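Local coordinates for FKBO (Streptomyces hygroscopicus, PDB 4BPS), which hydrolyses chorismate to a dihydroxycyclohexadiene carboxylic acid and pyruvate in the biosynthesis of the immunosuppressants FK506 and FK520, at residues V38-T49 with A57-D68. Sequence-based numbering, arbitrary orientation.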
ATOM      1  N   VAL A  38      18.876   1.237  -3.492  1.00  8.13           N
ATOM      2  CA  VAL A  38      17.623   1.935  -3.788  1.00  8.41           C
ATOM      3  C   VAL A  38      16.963   1.339  -5.019  1.00  7.83           C
ATOM      4  O   VAL A  38      17.587   1.221  -6.073  1.00  8.70           O
ATOM      5  CB  VAL A  38      17.879   3.450  -3.993  1.00  9.13           C
ATOM      6  CG1 VAL A  38      16.645   4.160  -4.508  1.00 10.31           C
ATOM      7  CG2 VAL A  38      18.317   4.104  -2.691  1.00 10.23           C
ATOM      8  N   LEU A  39      15.692   0.981  -4.868  1.00  7.29           N
ATOM      9  CA  LEU A  39      14.868   0.467  -5.955  1.00  8.75           C
ATOM     10  C   LEU A  39      14.012   1.582  -6.529  1.00 10.82           C
ATOM     11  O   LEU A  39      13.965   1.741  -7.734  1.00 15.98           O
ATOM     12  CB  LEU A  39      13.938  -0.643  -5.473  1.00 12.35           C
ATOM     13  CG  LEU A  39      14.378  -2.081  -5.461  1.00 15.22           C
ATOM     14  CD1 LEU A  39      13.311  -2.907  -4.786  1.00 14.88           C
ATOM     15  CD2 LEU A  39      14.569  -2.570  -6.907  1.00 15.55           C
ATOM     16  N   GLY A  40      13.333   2.342  -5.676  1.00  9.20           N
ATOM     17  CA  GLY A  40      12.401   3.333  -6.174  1.00 10.08           C
ATOM     18  C   GLY A  40      11.938   4.235  -5.058  1.00  7.70           C
ATOM     19  O   GLY A  40      12.200   3.952  -3.887  1.00  7.91           O
ATOM     20  N   LEU A  41      11.249   5.309  -5.436  1.00  7.25           N
ATOM     21  CA  LEU A  41      10.950   6.397  -4.519  1.00  9.30           C
ATOM     22  C   LEU A  41       9.553   6.943  -4.766  1.00  6.62           C
ATOM     23  O   LEU A  41       9.178   7.202  -5.913  1.00  7.51           O
ATOM     24  CB  LEU A  41      11.966   7.547  -4.735  1.00 15.23           C
ATOM     25  CG  LEU A  41      13.469   7.277  -4.646  1.00 21.27           C
ATOM     26  CD1 LEU A  41      14.020   6.963  -6.014  1.00 23.09           C
ATOM     27  CD2 LEU A  41      14.136   8.483  -4.071  1.00 23.31           C
ATOM     28  N   ILE A  42       8.807   7.149  -3.686  1.00  5.20           N
ATOM     29  CA  ILE A  42       7.489   7.778  -3.746  1.00  5.37           C
ATOM     30  C   ILE A  42       7.526   9.023  -2.871  1.00  5.32           C
ATOM     31  O   ILE A  42       7.764   8.934  -1.662  1.00  5.92           O
ATOM     32  CB  ILE A  42       6.375   6.828  -3.243  1.00  6.55           C
ATOM     33  CG1 ILE A  42       6.389   5.512  -4.038  1.00  7.88           C
ATOM     34  CG2 ILE A  42       5.032   7.534  -3.284  1.00  7.03           C
ATOM     35  CD1 ILE A  42       6.112   5.661  -5.529  1.00  9.06           C
ATOM     36  N   GLU A  43       7.320  10.174  -3.503  1.00  5.37           N
ATOM     37  CA  GLU A  43       7.335  11.456  -2.787  1.00  6.17           C
ATOM     38  C   GLU A  43       5.934  11.830  -2.333  1.00  6.41           C
ATOM     39  O   GLU A  43       5.062  12.151  -3.139  1.00  8.59           O
ATOM     40  CB  GLU A  43       7.907  12.553  -3.689  1.00  7.56           C
ATOM     41  CG  GLU A  43       9.301  12.199  -4.166  1.00 11.77           C
ATOM     42  CD  GLU A  43       9.897  13.231  -5.075  1.00 18.21           C
ATOM     43  OE1 GLU A  43       9.147  13.852  -5.855  1.00 20.92           O
ATOM     44  OE2 GLU A  43      11.128  13.411  -5.028  1.00 20.33           O
ATOM     45  N   HIS A  44       5.691  11.755  -1.025  1.00  5.68           N
ATOM     46  CA  HIS A  44       4.417  12.168  -0.438  1.00  5.21           C
ATOM     47  C   HIS A  44       4.469  13.642  -0.136  1.00  5.66           C
ATOM     48  O   HIS A  44       5.408  14.119   0.477  1.00  6.99           O
ATOM     49  CB  HIS A  44       4.188  11.407   0.870  1.00  5.56           C
ATOM     50  CG  HIS A  44       3.990   9.946   0.650  1.00  5.15           C
ATOM     51  ND1 HIS A  44       2.785   9.415   0.236  1.00  5.62           N
ATOM     52  CD2 HIS A  44       4.875   8.923   0.721  1.00  5.38           C
ATOM     53  CE1 HIS A  44       2.945   8.111   0.074  1.00  5.65           C
ATOM     54  NE2 HIS A  44       4.197   7.787   0.372  1.00  5.78           N
ATOM     55  N   GLY A  45       3.475  14.395  -0.568  1.00  5.67           N
ATOM     56  CA  GLY A  45       3.524  15.830  -0.377  1.00  6.32           C
ATOM     57  C   GLY A  45       2.260  16.485  -0.904  1.00  5.50           C
ATOM     58  O   GLY A  45       1.198  15.848  -0.970  1.00  5.62           O
ATOM     59  N   THR A  46       2.403  17.742  -1.307  1.00  5.70           N
ATOM     60  CA  THR A  46       1.277  18.585  -1.655  1.00  5.74           C
ATOM     61  C   THR A  46       1.115  18.782  -3.174  1.00  5.87           C
ATOM     62  O   THR A  46       0.499  19.750  -3.629  1.00  6.70           O
ATOM     63  CB  THR A  46       1.367  19.953  -0.937  1.00  6.57           C
ATOM     64  OG1 THR A  46       2.572  20.611  -1.364  1.00  7.42           O
ATOM     65  CG2 THR A  46       1.362  19.801   0.562  1.00  7.06           C
ATOM     66  N   GLY A  47       1.571  17.816  -3.961  1.00  6.08           N
ATOM     67  CA  GLY A  47       1.382  17.862  -5.394  1.00  6.20           C
ATOM     68  C   GLY A  47       1.715  16.511  -6.009  1.00  6.00           C
ATOM     69  O   GLY A  47       1.936  15.519  -5.297  1.00  6.86           O
ATOM     70  N   HIS A  48       1.710  16.460  -7.339  1.00  5.72           N
ATOM     71  CA  HIS A  48       2.016  15.212  -8.014  1.00  5.53           C
ATOM     72  C   HIS A  48       2.907  15.500  -9.233  1.00  5.59           C
ATOM     73  O   HIS A  48       3.111  16.664  -9.618  1.00  6.64           O
ATOM     74  CB  HIS A  48       0.749  14.445  -8.419  1.00  5.99           C
ATOM     75  CG  HIS A  48      -0.091  15.104  -9.467  1.00  6.55           C
ATOM     76  ND1 HIS A  48      -1.097  15.996  -9.164  1.00  6.56           N
ATOM     77  CD2 HIS A  48      -0.086  14.979 -10.820  1.00  7.51           C
ATOM     78  CE1 HIS A  48      -1.661  16.402 -10.294  1.00  6.93           C
ATOM     79  NE2 HIS A  48      -1.064  15.805 -11.312  1.00  8.09           N
ATOM     80  N   THR A  49       3.454  14.436  -9.799  1.00  5.56           N
ATOM     81  CA  THR A  49       4.295  14.505 -10.990  1.00  5.67           C
ATOM     82  C   THR A  49       3.954  13.310 -11.886  1.00  5.85           C
ATOM     83  O   THR A  49       3.155  12.441 -11.522  1.00  6.65           O
ATOM     84  CB  THR A  49       5.803  14.431 -10.646  1.00  6.05           C
ATOM     85  OG1 THR A  49       6.109  13.137 -10.100  1.00  6.28           O
ATOM     86  CG2 THR A  49       6.225  15.489  -9.661  1.00  6.82           C
ATOM     87  N   ALA A  57      16.007   4.552 -10.992  1.00  9.37           N
ATOM     88  CA  ALA A  57      15.063   4.347  -9.898  1.00  9.43           C
ATOM     89  C   ALA A  57      13.712   4.945 -10.278  1.00  7.35           C
ATOM     90  O   ALA A  57      13.639   6.146 -10.530  1.00  7.63           O
ATOM     91  CB  ALA A  57      15.590   5.005  -8.638  1.00 11.37           C
ATOM     92  N   PRO A  58      12.650   4.125 -10.359  1.00  6.38           N
ATOM     93  CA  PRO A  58      11.319   4.693 -10.584  1.00  6.29           C
ATOM     94  C   PRO A  58      10.986   5.708  -9.506  1.00  6.47           C
ATOM     95  O   PRO A  58      11.253   5.462  -8.317  1.00  7.54           O
ATOM     96  CB  PRO A  58      10.394   3.483 -10.467  1.00  7.95           C
ATOM     97  CG  PRO A  58      11.222   2.326 -10.814  1.00  8.32           C
ATOM     98  CD  PRO A  58      12.622   2.657 -10.357  1.00  7.44           C
ATOM     99  N   ARG A  59      10.343   6.799  -9.915  1.00  6.15           N
ATOM    100  CA  ARG A  59       9.958   7.838  -8.988  1.00  7.36           C
ATOM    101  C   ARG A  59       8.661   8.499  -9.410  1.00  6.45           C
ATOM    102  O   ARG A  59       8.423   8.696 -10.606  1.00  7.74           O
ATOM    103  CB  ARG A  59      11.079   8.895  -8.957  1.00 12.86           C
ATOM    104  CG  ARG A  59      10.791  10.143  -8.180  1.00 21.27           C
ATOM    105  CD  ARG A  59      10.336  11.242  -9.134  1.00 28.24           C
ATOM    106  NE  ARG A  59      10.029  12.479  -8.433  1.00 33.55           N
ATOM    107  CZ  ARG A  59       9.928  13.662  -9.028  1.00 37.39           C
ATOM    108  NH1 ARG A  59      10.130  13.771 -10.337  1.00 37.26           N
ATOM    109  NH2 ARG A  59       9.654  14.740  -8.304  1.00 39.24           N
ATOM    110  N   THR A  60       7.844   8.872  -8.433  1.00  5.54           N
ATOM    111  CA  THR A  60       6.744   9.779  -8.699  1.00  5.36           C
ATOM    112  C   THR A  60       6.383  10.473  -7.395  1.00  5.27           C
ATOM    113  O   THR A  60       6.779  10.030  -6.321  1.00  5.82           O
ATOM    114  CB  THR A  60       5.520   9.050  -9.291  1.00  5.72           C
ATOM    115  OG1 THR A  60       4.658   9.990  -9.955  1.00  5.66           O
ATOM    116  CG2 THR A  60       4.697   8.317  -8.238  1.00  6.21           C
ATOM    117  N   ALA A  61       5.613  11.558  -7.496  1.00  5.02           N
ATOM    118  CA  ALA A  61       5.088  12.251  -6.340  1.00  5.18           C
ATOM    119  C   ALA A  61       3.584  12.082  -6.300  1.00  4.82           C
ATOM    120  O   ALA A  61       2.918  12.199  -7.340  1.00  5.28           O
ATOM    121  CB  ALA A  61       5.447  13.728  -6.392  1.00  6.27           C
ATOM    122  N   VAL A  62       3.055  11.817  -5.105  1.00  4.83           N
ATOM    123  CA  VAL A  62       1.610  11.713  -4.923  1.00  5.45           C
ATOM    124  C   VAL A  62       1.139  12.747  -3.913  1.00  5.03           C
ATOM    125  O   VAL A  62       1.876  13.132  -2.988  1.00  5.60           O
ATOM    126  CB  VAL A  62       1.186  10.269  -4.479  1.00  5.78           C
ATOM    127  CG1 VAL A  62       1.397   9.287  -5.626  1.00  6.57           C
ATOM    128  CG2 VAL A  62       1.945   9.823  -3.204  1.00  5.80           C
ATOM    129  N   HIS A  63      -0.075  13.220  -4.131  1.00  5.35           N
ATOM    130  CA  HIS A  63      -0.610  14.343  -3.356  1.00  5.22           C
ATOM    131  C   HIS A  63      -1.394  13.799  -2.158  1.00  5.45           C
ATOM    132  O   HIS A  63      -2.626  13.838  -2.112  1.00  6.16           O
ATOM    133  CB  HIS A  63      -1.448  15.240  -4.256  1.00  6.18           C
ATOM    134  CG  HIS A  63      -1.814  16.557  -3.640  1.00  6.16           C
ATOM    135  ND1 HIS A  63      -2.320  17.601  -4.377  1.00  6.43           N
ATOM    136  CD2 HIS A  63      -1.767  16.986  -2.350  1.00  5.98           C
ATOM    137  CE1 HIS A  63      -2.553  18.622  -3.572  1.00  6.63           C
ATOM    138  NE2 HIS A  63      -2.229  18.275  -2.336  1.00  6.26           N
ATOM    139  N   THR A  64      -0.643  13.291  -1.190  1.00  5.10           N
ATOM    140  CA  THR A  64      -1.222  12.566  -0.068  1.00  5.52           C
ATOM    141  C   THR A  64      -1.268  13.363   1.234  1.00  5.67           C
ATOM    142  O   THR A  64      -1.703  12.827   2.264  1.00  6.20           O
ATOM    143  CB  THR A  64      -0.489  11.266   0.157  1.00  5.70           C
ATOM    144  OG1 THR A  64       0.918  11.550   0.146  1.00  5.56           O
ATOM    145  CG2 THR A  64      -0.848  10.247  -0.933  1.00  6.36           C
ATOM    146  N   THR A  65      -0.886  14.644   1.199  1.00  5.50           N
ATOM    147  CA  THR A  65      -1.105  15.495   2.362  1.00  6.35           C
ATOM    148  C   THR A  65      -1.262  16.949   1.950  1.00  5.75           C
ATOM    149  O   THR A  65      -1.163  17.271   0.771  1.00  6.21           O
ATOM    150  CB  THR A  65      -0.031  15.262   3.442  1.00  6.89           C
ATOM    151  OG1 THR A  65      -0.549  15.762   4.696  1.00  7.28           O
ATOM    152  CG2 THR A  65       1.303  15.908   3.039  1.00  7.99           C
ATOM    153  N   THR A  66      -1.561  17.807   2.923  1.00  6.17           N
ATOM    154  CA  THR A  66      -1.984  19.176   2.649  1.00  6.75           C
ATOM    155  C   THR A  66      -1.046  20.228   3.219  1.00  7.29           C
ATOM    156  O   THR A  66      -1.315  21.413   3.068  1.00  8.69           O
ATOM    157  CB  THR A  66      -3.409  19.429   3.180  1.00  8.02           C
ATOM    158  OG1 THR A  66      -3.412  19.229   4.593  1.00  8.31           O
ATOM    159  CG2 THR A  66      -4.415  18.501   2.510  1.00  8.56           C
ATOM    160  N   ARG A  67       0.036  19.811   3.875  1.00  7.09           N
ATOM    161  CA  ARG A  67       1.054  20.749   4.372  1.00  8.71           C
ATOM    162  C   ARG A  67       2.429  20.282   3.903  1.00  9.56           C
ATOM    163  O   ARG A  67       2.775  19.095   4.030  1.00  9.05           O
ATOM    164  CB  ARG A  67       1.086  20.794   5.886  1.00 10.12           C
ATOM    165  CG  ARG A  67      -0.123  21.414   6.536  1.00 12.04           C
ATOM    166  CD  ARG A  67       0.032  21.321   8.041  1.00 16.10           C
ATOM    167  NE  ARG A  67       1.216  22.043   8.515  1.00 19.18           N
ATOM    168  CZ  ARG A  67       1.236  23.333   8.838  1.00 21.68           C
ATOM    169  NH1 ARG A  67       0.124  24.060   8.756  1.00 23.83           N
ATOM    170  NH2 ARG A  67       2.363  23.894   9.260  1.00 21.38           N
ATOM    171  N   ASP A  68       3.262  21.219   3.438  1.00 10.58           N
ATOM    172  CA  ASP A  68       4.600  20.859   2.983  0.64 12.17           C
ATOM    173  C   ASP A  68       5.451  20.280   4.104  1.00 12.06           C
ATOM    174  O   ASP A  68       6.338  19.447   3.854  1.00 12.50           O
ATOM    175  CB  ASP A  68       5.303  22.065   2.378  0.64 13.39           C
ATOM    176  CG  ASP A  68       4.907  22.304   0.950  0.64 14.58           C
ATOM    177  OD1 ASP A  68       4.296  21.388   0.365  0.64 15.61           O
ATOM    178  OD2 ASP A  68       5.237  23.392   0.414  0.64 14.19           O
TER
HETATM  179  O   HOH W   1      -2.249  17.492  -7.153  1.00  8.73           O
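A chi1 of 173° swings the Arg59 chain away from its own amide and a bend at chi2 turns the guanidinium toward Glu43, which, its CG beside the backbone N, runs extended beyond it; the two ends meet beside the Ala61 methyl. Glu43 OE1 takes a bond from Arg59 NH2 at 2.7 Å, close to the guanidinium plane and on the syn side of the carboxylate, though tilted out of the carboxylate plane, and a weak one from Arg59 NE; carboxylate and guanidinium planes stand 85° apart. Thr49 OG1 lies over one guanidinium face and accepts from Ala61 N at 3.1 Å. A leucine in place of Arg59 would probably leave the carboxylate of Glu43 without its charged mate and freer to turn. The small side chain of Ala61 lets that carboxylate lie close alongside, Glu43 OE1 3.7 Å from Ala61 CB.

Beneath the salt bridge the backbones run parallel: Leu41 N bonds to Pro58 O, Glu43 N to Thr60 O and Val62 N to Glu43 O. On the other face, branched Ile42 and Val62 touch through their CG2 methyls at 3.8 Å. Beyond them His44 ND1 and Thr64 OG1 share a hydrogen bond of 2.8 Å at the ring edge, and Glu74 holds NE2, which fixes the ring's rotation. The Gly47 CA lies over the face of the His63 ring in a CH-pi contact, 4.1 Å from its centroid. The parallel pair forms inner strands of a mixed five-stranded beta-sheet, between antiparallel 72-77 and 52-54, its Ile42, Thr60 and Val62 face packed on strands 98-105 and 189-196 of the six-stranded sheet.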